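Local coordinates for methyltransferase WBDD (Escherichia coli, PDB 4AZS), which pairs a methyltransferase with a kinase in one polypeptide and regulates the chain length of the O9a O antigen, at residues Ser436-Ala441 / Ala457-Lys462. Sequence-based numbering, arbitrary orientation.
Sequences SNWLYA and ALFEKK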
# COMPACT_ATOMS: atom_id res chain seq x y z
N SER A 436 -74.49 -3.36 -12.22
CA SER A 436 -74.32 -4.67 -12.81
C SER A 436 -75.41 -4.96 -13.86
O SER A 436 -75.14 -5.59 -14.88
CB SER A 436 -74.41 -5.71 -11.70
OG SER A 436 -75.67 -5.52 -11.00
N ASN A 437 -76.61 -4.48 -13.59
CA ASN A 437 -77.75 -4.65 -14.50
C ASN A 437 -77.51 -3.88 -15.78
O ASN A 437 -77.81 -4.35 -16.85
CB ASN A 437 -79.01 -4.16 -13.83
CG ASN A 437 -79.31 -4.91 -12.57
OD1 ASN A 437 -78.69 -5.93 -12.30
ND2 ASN A 437 -80.25 -4.41 -11.78
N TRP A 438 -76.91 -2.70 -15.63
CA TRP A 438 -76.52 -1.84 -16.76
C TRP A 438 -75.57 -2.54 -17.69
O TRP A 438 -75.82 -2.65 -18.91
CB TRP A 438 -75.89 -0.57 -16.17
CG TRP A 438 -75.19 0.32 -17.13
CD1 TRP A 438 -75.61 0.75 -18.37
CD2 TRP A 438 -73.91 0.98 -16.92
NE1 TRP A 438 -74.69 1.59 -18.93
CE2 TRP A 438 -73.65 1.77 -18.11
CE3 TRP A 438 -72.98 1.00 -15.88
CZ2 TRP A 438 -72.51 2.53 -18.26
CZ3 TRP A 438 -71.82 1.77 -16.04
CH2 TRP A 438 -71.59 2.52 -17.21
N LEU A 439 -74.53 -3.09 -17.11
CA LEU A 439 -73.52 -3.80 -17.87
C LEU A 439 -74.11 -5.05 -18.51
O LEU A 439 -73.81 -5.37 -19.67
CB LEU A 439 -72.33 -4.18 -16.97
CG LEU A 439 -71.62 -5.52 -17.20
CD1 LEU A 439 -70.76 -5.44 -18.45
CD2 LEU A 439 -70.74 -5.95 -16.02
N TYR A 440 -74.97 -5.75 -17.77
CA TYR A 440 -75.57 -6.94 -18.31
C TYR A 440 -76.39 -6.54 -19.53
O TYR A 440 -76.37 -7.23 -20.52
CB TYR A 440 -76.39 -7.71 -17.26
CG TYR A 440 -77.05 -8.94 -17.81
CD1 TYR A 440 -78.28 -8.85 -18.40
CD2 TYR A 440 -76.43 -10.20 -17.76
CE1 TYR A 440 -78.92 -9.96 -18.93
CE2 TYR A 440 -77.06 -11.32 -18.31
CZ TYR A 440 -78.30 -11.18 -18.90
OH TYR A 440 -78.99 -12.23 -19.47
N ALA A 441 -77.10 -5.42 -19.47
CA ALA A 441 -77.94 -5.04 -20.61
C ALA A 441 -77.07 -4.75 -21.80
O ALA A 441 -77.42 -5.06 -22.91
CB ALA A 441 -78.83 -3.83 -20.31
N ALA A 457 -77.55 6.01 -22.67
CA ALA A 457 -79.00 5.81 -22.54
C ALA A 457 -79.30 4.68 -21.55
O ALA A 457 -80.21 4.79 -20.71
CB ALA A 457 -79.65 5.55 -23.89
N LEU A 458 -78.52 3.60 -21.60
CA LEU A 458 -78.80 2.50 -20.71
C LEU A 458 -78.42 2.93 -19.28
O LEU A 458 -79.11 2.56 -18.32
CB LEU A 458 -78.11 1.22 -21.14
CG LEU A 458 -78.72 0.49 -22.33
CD1 LEU A 458 -77.84 -0.66 -22.79
CD2 LEU A 458 -80.10 -0.03 -22.02
N PHE A 459 -77.37 3.73 -19.14
CA PHE A 459 -76.95 4.19 -17.84
C PHE A 459 -78.04 5.00 -17.15
O PHE A 459 -78.34 4.78 -16.00
CB PHE A 459 -75.68 5.03 -17.92
CG PHE A 459 -75.34 5.69 -16.62
CD1 PHE A 459 -74.58 5.03 -15.67
CD2 PHE A 459 -75.83 6.96 -16.31
CE1 PHE A 459 -74.26 5.62 -14.46
CE2 PHE A 459 -75.52 7.57 -15.10
CZ PHE A 459 -74.73 6.90 -14.19
N GLU A 460 -78.66 5.92 -17.88
CA GLU A 460 -79.77 6.71 -17.36
C GLU A 460 -81.02 5.92 -16.94
O GLU A 460 -81.82 6.38 -16.14
CB GLU A 460 -80.15 7.78 -18.40
CG GLU A 460 -79.12 8.92 -18.44
CD GLU A 460 -79.21 9.80 -19.69
OE1 GLU A 460 -80.13 9.58 -20.53
OE2 GLU A 460 -78.36 10.72 -19.84
N LYS A 461 -81.21 4.72 -17.47
CA LYS A 461 -82.39 3.96 -17.15
C LYS A 461 -82.02 2.74 -16.34
O LYS A 461 -82.81 1.79 -16.25
CB LYS A 461 -83.07 3.54 -18.45
CG LYS A 461 -83.47 4.72 -19.33
CD LYS A 461 -84.71 5.43 -18.80
CE LYS A 461 -85.01 6.67 -19.62
NZ LYS A 461 -86.43 7.10 -19.58
N LYS A 462 -80.81 2.72 -15.78
CA LYS A 462 -80.31 1.49 -15.17
C LYS A 462 -81.22 0.99 -14.03
O LYS A 462 -81.34 -0.21 -13.85
CB LYS A 462 -78.85 1.60 -14.71
CG LYS A 462 -78.60 2.65 -13.66
CD LYS A 462 -77.11 2.76 -13.40
CE LYS A 462 -76.80 3.86 -12.39
NZ LYS A 462 -77.41 5.14 -12.85
O HOH W 1 -81.93 -2.21 -12.46
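The indole of W438 lies against the backbone and side chains of L458 and F459, and its ring packs T-shaped with that of F459, the phenyl edge turned to the indole face, with the centroids of the two six-membered rings 5.3 Å apart and planes at 76°. With CG anti to the backbone N (chi1 169°), the W438 indole is carried onto segment 457-462; F459 CB sits off-centre over its five-membered ring in a CH-pi contact, 4.1 Å from the centroid. L458 adds its CB in the indole plane, 3.8 Å from W438 CD1, while its CD1 meets the A441 methyl, a short side chain matched to a leucine branch. K462 meets W438 through its CB, 3.9 Å from W438 CB, while its end leads away.

The polar parts are met around this core. W438 NE1 donates a hydrogen bond to L455 O, which satisfies the buried N-H and should limit rotation of the indole. K462 NZ turns back over the F459 ring to a weak bond with F459 O; its stronger partner is E342, by a salt bridge. L349 of helix 341-357 touches the side chains of both W438 and F459, tying this C-terminal helical pair to the kinase region. Between the helices the direct contact is thus apolar and aromatic, so cohesion there probably rests mainly on shape and burial.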